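Local coordinates for uncharacterized protein (Pyrococcus abyssi, PDB 5IFF) that probably acts as a restriction DNA glycosylase that removes adenine from its recognition sequence, and binds nonspecific double-stranded DNA as a tetramer, at residues 5-14 with 74-84. The protein carries 2 engineered substitutions. Sequence-based numbering, arbitrary orientation.
Sequences VSFENGKIVV and RMVRLAHEHGI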
ATOM      1  N   VAL A   5       2.519 -23.097 -13.367  1.00 35.74           N
ATOM      2  CA  VAL A   5       1.729 -24.173 -13.952  1.00 33.13           C
ATOM      3  C   VAL A   5       2.483 -24.750 -15.112  1.00 37.59           C
ATOM      4  O   VAL A   5       2.941 -24.004 -15.960  1.00 40.37           O
ATOM      5  CB  VAL A   5       0.339 -23.694 -14.465  1.00 39.11           C
ATOM      6  CG1 VAL A   5      -0.400 -24.862 -15.098  1.00 37.29           C
ATOM      7  CG2 VAL A   5      -0.493 -23.060 -13.327  1.00 36.67           C
ATOM      8  N   SER A   6       2.602 -26.071 -15.198  1.00 37.15           N
ATOM      9  CA  SER A   6       3.344 -26.635 -16.325  1.00 40.41           C
ATOM     10  C   SER A   6       2.731 -27.962 -16.759  1.00 40.50           C
ATOM     11  O   SER A   6       1.893 -28.514 -16.050  1.00 36.47           O
ATOM     12  CB  SER A   6       4.816 -26.814 -15.950  1.00 40.45           C
ATOM     13  OG  SER A   6       4.908 -27.738 -14.870  1.00 43.62           O
ATOM     14  N   PHE A   7       3.115 -28.431 -17.950  1.00 42.82           N
ATOM     15  CA  PHE A   7       2.827 -29.792 -18.366  1.00 44.85           C
ATOM     16  C   PHE A   7       4.070 -30.649 -18.145  1.00 49.87           C
ATOM     17  O   PHE A   7       5.128 -30.332 -18.680  1.00 51.86           O
ATOM     18  CB  PHE A   7       2.375 -29.850 -19.842  1.00 46.70           C
ATOM     19  CG  PHE A   7       2.197 -31.264 -20.358  1.00 50.09           C
ATOM     20  CD1 PHE A   7       1.034 -31.977 -20.075  1.00 47.63           C
ATOM     21  CD2 PHE A   7       3.210 -31.886 -21.083  1.00 56.73           C
ATOM     22  CE1 PHE A   7       0.872 -33.274 -20.516  1.00 49.48           C
ATOM     23  CE2 PHE A   7       3.064 -33.196 -21.537  1.00 58.43           C
ATOM     24  CZ  PHE A   7       1.898 -33.896 -21.247  1.00 56.29           C
ATOM     25  N   GLU A   8       3.934 -31.721 -17.353  1.00 51.55           N
ATOM     26  CA  GLU A   8       5.020 -32.677 -17.086  1.00 55.55           C
ATOM     27  C   GLU A   8       4.532 -34.120 -17.005  1.00 55.23           C
ATOM     28  O   GLU A   8       3.570 -34.411 -16.278  1.00 50.03           O
ATOM     29  CB  GLU A   8       5.719 -32.364 -15.754  1.00 56.03           C
ATOM     30  CG  GLU A   8       6.420 -31.067 -15.722  1.00 58.08           C
ATOM     31  CD  GLU A   8       6.749 -30.627 -14.317  1.00 58.68           C
ATOM     32  OE1 GLU A   8       6.943 -31.478 -13.411  1.00 58.76           O
ATOM     33  OE2 GLU A   8       6.828 -29.405 -14.131  1.00 60.06           O
ATOM     34  N   ASN A   9       5.204 -35.007 -17.731  1.00 61.12           N
ATOM     35  CA  ASN A   9       4.963 -36.444 -17.633  1.00 63.34           C
ATOM     36  C   ASN A   9       3.480 -36.775 -17.700  1.00 57.18           C
ATOM     37  O   ASN A   9       2.945 -37.456 -16.828  1.00 53.83           O
ATOM     38  CB  ASN A   9       5.566 -36.984 -16.333  1.00 70.32           C
ATOM     39  CG  ASN A   9       7.025 -36.571 -16.154  1.00 78.04           C
ATOM     40  OD1 ASN A   9       7.387 -35.935 -15.154  1.00 80.93           O
ATOM     41  ND2 ASN A   9       7.874 -36.928 -17.131  1.00 81.92           N
ATOM     42  N   GLY A  10       2.801 -36.227 -18.703  1.00 53.69           N
ATOM     43  CA  GLY A  10       1.401 -36.544 -18.928  1.00 50.98           C
ATOM     44  C   GLY A  10       0.392 -35.888 -18.006  1.00 47.69           C
ATOM     45  O   GLY A  10      -0.788 -36.229 -18.049  1.00 47.23           O
ATOM     46  N   LYS A  11       0.821 -34.941 -17.164  1.00 45.52           N
ATOM     47  CA  LYS A  11      -0.076 -34.319 -16.178  1.00 41.10           C
ATOM     48  C   LYS A  11       0.096 -32.812 -16.147  1.00 37.97           C
ATOM     49  O   LYS A  11       1.179 -32.301 -16.420  1.00 38.21           O
ATOM     50  CB  LYS A  11       0.194 -34.833 -14.738  1.00 36.57           C
ATOM     51  CG  LYS A  11       0.255 -36.346 -14.650  1.00 40.49           C
ATOM     52  CD  LYS A  11       0.479 -36.792 -13.208  1.00 42.26           C
ATOM     53  CE  LYS A  11       0.677 -38.355 -13.204  1.00 43.09           C
ATOM     54  NZ  LYS A  11       1.446 -38.781 -11.986  1.00 51.89           N
ATOM     55  N   ILE A  12      -0.963 -32.112 -15.777  1.00 34.62           N
ATOM     56  CA  ILE A  12      -0.818 -30.679 -15.507  1.00 35.03           C
ATOM     57  C   ILE A  12      -0.312 -30.579 -14.059  1.00 34.95           C
ATOM     58  O   ILE A  12      -0.884 -31.197 -13.166  1.00 34.87           O
ATOM     59  CB  ILE A  12      -2.135 -29.920 -15.671  1.00 35.71           C
ATOM     60  CG1 ILE A  12      -2.647 -30.037 -17.122  1.00 36.53           C
ATOM     61  CG2 ILE A  12      -1.999 -28.444 -15.206  1.00 36.57           C
ATOM     62  CD1 ILE A  12      -1.560 -29.823 -18.165  1.00 34.67           C
ATOM     63  N   VAL A  13       0.770 -29.834 -13.845  1.00 35.94           N
ATOM     64  CA  VAL A  13       1.355 -29.724 -12.504  1.00 33.93           C
ATOM     65  C   VAL A  13       1.386 -28.249 -12.081  1.00 35.34           C
ATOM     66  O   VAL A  13       1.574 -27.353 -12.940  1.00 36.36           O
ATOM     67  CB  VAL A  13       2.767 -30.327 -12.501  1.00 35.94           C
ATOM     68  CG1 VAL A  13       3.446 -30.067 -11.153  1.00 40.42           C
ATOM     69  CG2 VAL A  13       2.718 -31.845 -12.805  1.00 40.28           C
ATOM     70  N   VAL A  14       1.095 -27.966 -10.816  1.00 30.39           N
ATOM     71  CA  VAL A  14       1.210 -26.584 -10.320  1.00 31.79           C
ATOM     72  C   VAL A  14       2.164 -26.538  -9.155  1.00 35.37           C
ATOM     73  O   VAL A  14       2.091 -27.390  -8.237  1.00 36.64           O
ATOM     74  CB  VAL A  14      -0.137 -26.017  -9.906  1.00 35.36           C
ATOM     75  CG1 VAL A  14       0.003 -24.524  -9.509  1.00 33.36           C
ATOM     76  CG2 VAL A  14      -1.083 -26.084 -11.086  1.00 38.59           C
ATOM     77  N   ARG A  74      -4.427 -21.244 -17.943  1.00 31.63           N
ATOM     78  CA  ARG A  74      -3.219 -21.897 -18.430  1.00 32.86           C
ATOM     79  C   ARG A  74      -3.310 -23.421 -18.180  1.00 32.16           C
ATOM     80  O   ARG A  74      -2.886 -24.217 -19.044  1.00 34.23           O
ATOM     81  CB  ARG A  74      -1.944 -21.279 -17.801  1.00 34.04           C
ATOM     82  CG  ARG A  74      -0.645 -22.065 -18.168  1.00 44.55           C
ATOM     83  CD  ARG A  74       0.633 -21.358 -17.696  1.00 54.89           C
ATOM     84  NE  ARG A  74       0.962 -20.201 -18.535  1.00 65.10           N
ATOM     85  CZ  ARG A  74       2.108 -19.520 -18.477  1.00 72.94           C
ATOM     86  NH1 ARG A  74       3.051 -19.859 -17.604  1.00 77.19           N
ATOM     87  NH2 ARG A  74       2.307 -18.485 -19.291  1.00 75.78           N
ATOM     88  N   MET A  75      -3.888 -23.826 -17.038  1.00 30.89           N
ATOM     89  CA  MET A  75      -4.117 -25.234 -16.771  1.00 29.68           C
ATOM     90  C   MET A  75      -4.950 -25.863 -17.895  1.00 33.93           C
ATOM     91  O   MET A  75      -4.624 -26.924 -18.448  1.00 33.15           O
ATOM     92  CB  MET A  75      -4.861 -25.418 -15.461  1.00 26.65           C
ATOM     93  CG  MET A  75      -3.976 -25.084 -14.264  1.00 30.10           C
ATOM     94  SD  MET A  75      -4.915 -24.817 -12.750  1.00 44.76           S
ATOM     95  CE  MET A  75      -6.059 -26.059 -12.646  1.00 44.50           C
ATOM     96  N   VAL A  76      -6.058 -25.212 -18.163  1.00 32.70           N
ATOM     97  CA  VAL A  76      -7.035 -25.756 -19.117  1.00 32.73           C
ATOM     98  C   VAL A  76      -6.492 -25.756 -20.544  1.00 31.78           C
ATOM     99  O   VAL A  76      -6.659 -26.744 -21.268  1.00 34.60           O
ATOM    100  CB  VAL A  76      -8.394 -24.967 -19.025  1.00 32.92           C
ATOM    101  CG1 VAL A  76      -9.359 -25.334 -20.171  1.00 33.91           C
ATOM    102  CG2 VAL A  76      -9.062 -25.318 -17.665  1.00 32.20           C
ATOM    103  N   ARG A  77      -5.829 -24.685 -20.964  1.00 33.94           N
ATOM    104  CA  ARG A  77      -5.326 -24.664 -22.339  1.00 37.57           C
ATOM    105  C   ARG A  77      -4.263 -25.777 -22.468  1.00 37.66           C
ATOM    106  O   ARG A  77      -4.227 -26.509 -23.468  1.00 36.65           O
ATOM    107  CB  ARG A  77      -4.761 -23.293 -22.731  1.00 41.47           C
ATOM    108  CG  ARG A  77      -4.318 -23.248 -24.202  1.00 52.17           C
ATOM    109  CD  ARG A  77      -3.784 -21.885 -24.634  1.00 57.22           C
ATOM    110  NE  ARG A  77      -4.819 -20.849 -24.720  1.00 56.69           N
ATOM    111  CZ  ARG A  77      -4.991 -19.915 -23.793  1.00 54.71           C
ATOM    112  NH1 ARG A  77      -5.928 -18.999 -23.935  1.00 50.76           N
ATOM    113  NH2 ARG A  77      -4.209 -19.907 -22.720  1.00 52.76           N
ATOM    114  N   LEU A  78      -3.399 -25.917 -21.461  1.00 35.36           N
ATOM    115  CA  LEU A  78      -2.373 -26.986 -21.509  1.00 37.25           C
ATOM    116  C   LEU A  78      -3.038 -28.358 -21.446  1.00 35.19           C
ATOM    117  O   LEU A  78      -2.631 -29.269 -22.177  1.00 37.82           O
ATOM    118  CB  LEU A  78      -1.358 -26.864 -20.359  1.00 38.09           C
ATOM    119  CG  LEU A  78      -0.287 -25.779 -20.458  1.00 41.80           C
ATOM    120  CD1 LEU A  78       0.571 -25.815 -19.170  1.00 44.30           C
ATOM    121  CD2 LEU A  78       0.556 -25.894 -21.751  1.00 45.58           C
ATOM    122  N   ALA A  79      -4.068 -28.497 -20.595  1.00 32.63           N
ATOM    123  CA  ALA A  79      -4.761 -29.797 -20.495  1.00 34.37           C
ATOM    124  C   ALA A  79      -5.401 -30.205 -21.833  1.00 36.41           C
ATOM    125  O   ALA A  79      -5.397 -31.374 -22.244  1.00 39.15           O
ATOM    126  CB  ALA A  79      -5.823 -29.736 -19.397  1.00 31.45           C
ATOM    127  N   HIS A  80      -6.021 -29.233 -22.493  1.00 35.70           N
ATOM    128  CA  HIS A  80      -6.640 -29.541 -23.783  1.00 35.48           C
ATOM    129  C   HIS A  80      -5.599 -29.772 -24.873  1.00 36.91           C
ATOM    130  O   HIS A  80      -5.718 -30.721 -25.654  1.00 38.94           O
ATOM    131  CB  HIS A  80      -7.617 -28.418 -24.182  1.00 33.77           C
ATOM    132  CG  HIS A  80      -8.300 -28.690 -25.474  1.00 38.72           C
ATOM    133  ND1 HIS A  80      -9.114 -29.791 -25.677  1.00 41.64           N
ATOM    134  CD2 HIS A  80      -8.206 -28.068 -26.681  1.00 42.13           C
ATOM    135  CE1 HIS A  80      -9.542 -29.796 -26.933  1.00 45.56           C
ATOM    136  NE2 HIS A  80      -8.999 -28.759 -27.554  1.00 45.22           N
ATOM    137  N   GLU A  81      -4.541 -28.959 -24.922  1.00 39.37           N
ATOM    138  CA  GLU A  81      -3.458 -29.210 -25.880  1.00 45.57           C
ATOM    139  C   GLU A  81      -2.974 -30.677 -25.830  1.00 45.13           C
ATOM    140  O   GLU A  81      -2.665 -31.271 -26.861  1.00 43.30           O
ATOM    141  CB  GLU A  81      -2.256 -28.308 -25.630  1.00 53.21           C
ATOM    142  CG  GLU A  81      -2.439 -26.824 -25.868  1.00 62.87           C
ATOM    143  CD  GLU A  81      -1.175 -26.038 -25.500  1.00 73.03           C
ATOM    144  OE1 GLU A  81      -0.048 -26.592 -25.679  1.00 77.56           O
ATOM    145  OE2 GLU A  81      -1.316 -24.884 -25.025  1.00 73.68           O
ATOM    146  N   HIS A  82      -2.919 -31.248 -24.631  1.00 41.74           N
ATOM    147  CA  HIS A  82      -2.276 -32.533 -24.409  1.00 46.77           C
ATOM    148  C   HIS A  82      -3.274 -33.662 -24.243  1.00 47.59           C
ATOM    149  O   HIS A  82      -2.898 -34.730 -23.822  1.00 49.09           O
ATOM    150  CB  HIS A  82      -1.325 -32.456 -23.172  1.00 45.86           C
ATOM    151  CG  HIS A  82      -0.058 -31.740 -23.492  1.00 50.48           C
ATOM    152  ND1 HIS A  82       0.137 -30.406 -23.200  1.00 51.92           N
ATOM    153  CD2 HIS A  82       0.995 -32.108 -24.255  1.00 55.40           C
ATOM    154  CE1 HIS A  82       1.296 -30.012 -23.698  1.00 54.70           C
ATOM    155  NE2 HIS A  82       1.831 -31.027 -24.350  1.00 58.52           N
ATOM    156  N   GLY A  83      -4.549 -33.399 -24.519  1.00 47.07           N
ATOM    157  CA  GLY A  83      -5.531 -34.469 -24.531  1.00 47.81           C
ATOM    158  C   GLY A  83      -5.959 -34.925 -23.143  1.00 45.40           C
ATOM    159  O   GLY A  83      -6.635 -35.928 -23.001  1.00 46.36           O
ATOM    160  N   ILE A  84      -5.595 -34.153 -22.115  1.00 45.75           N
ATOM    161  CA  ILE A  84      -6.059 -34.427 -20.769  1.00 45.33           C
ATOM    162  C   ILE A  84      -7.524 -34.007 -20.642  1.00 41.91           C
ATOM    163  O   ILE A  84      -8.365 -34.762 -20.143  1.00 44.77           O
ATOM    164  CB  ILE A  84      -5.168 -33.710 -19.733  1.00 42.10           C
ATOM    165  CG1 ILE A  84      -3.773 -34.388 -19.707  1.00 42.11           C
ATOM    166  CG2 ILE A  84      -5.769 -33.799 -18.323  1.00 41.15           C
ATOM    167  CD1 ILE A  84      -2.690 -33.519 -18.936  1.00 37.68           C
TER
HETATM  168  O   HOH W   1       2.262 -20.622 -14.660  1.00 43.55           O
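The rings of F7 and H82 lie face to face, with centroids 3.6 Å apart and planes only 5° from parallel. F7 sets its CG anti to the backbone N (chi1 174°), which places the ring beside the C-terminal end of helix 74-81, over the H82 imidazole. H82 is the first residue past that helix. Its ND1 donates to L78 O at 3.2 Å, with L78 O near the imidazole plane, and this fixes the turn of the ring. The H82 backbone N reaches L78 O from the opposite face of the carbonyl. I84 CD1 sits at the edge of the F7 ring, 3.9 Å from F7 CE1. With an alanine at F7, the H82 imidazole would probably lose its stacking partner and I84 CD1 some of its cover. Strands 5-8 and 11-14 form a beta hairpin, closed by a type I' turn, and helix 74-81 packs on one side of it. I12 CD1 meets L78 CB at 3.7 Å, and I12 CG1 meets A79 CB. The V5 and M75 side chains cross at about a right angle, with V5 CG1 3.7 Å from M75 CG. M75 also touches V186 on the sheet's third strand and lies close to I60, an adenine-binding residue, although no adenine is bound to this chain.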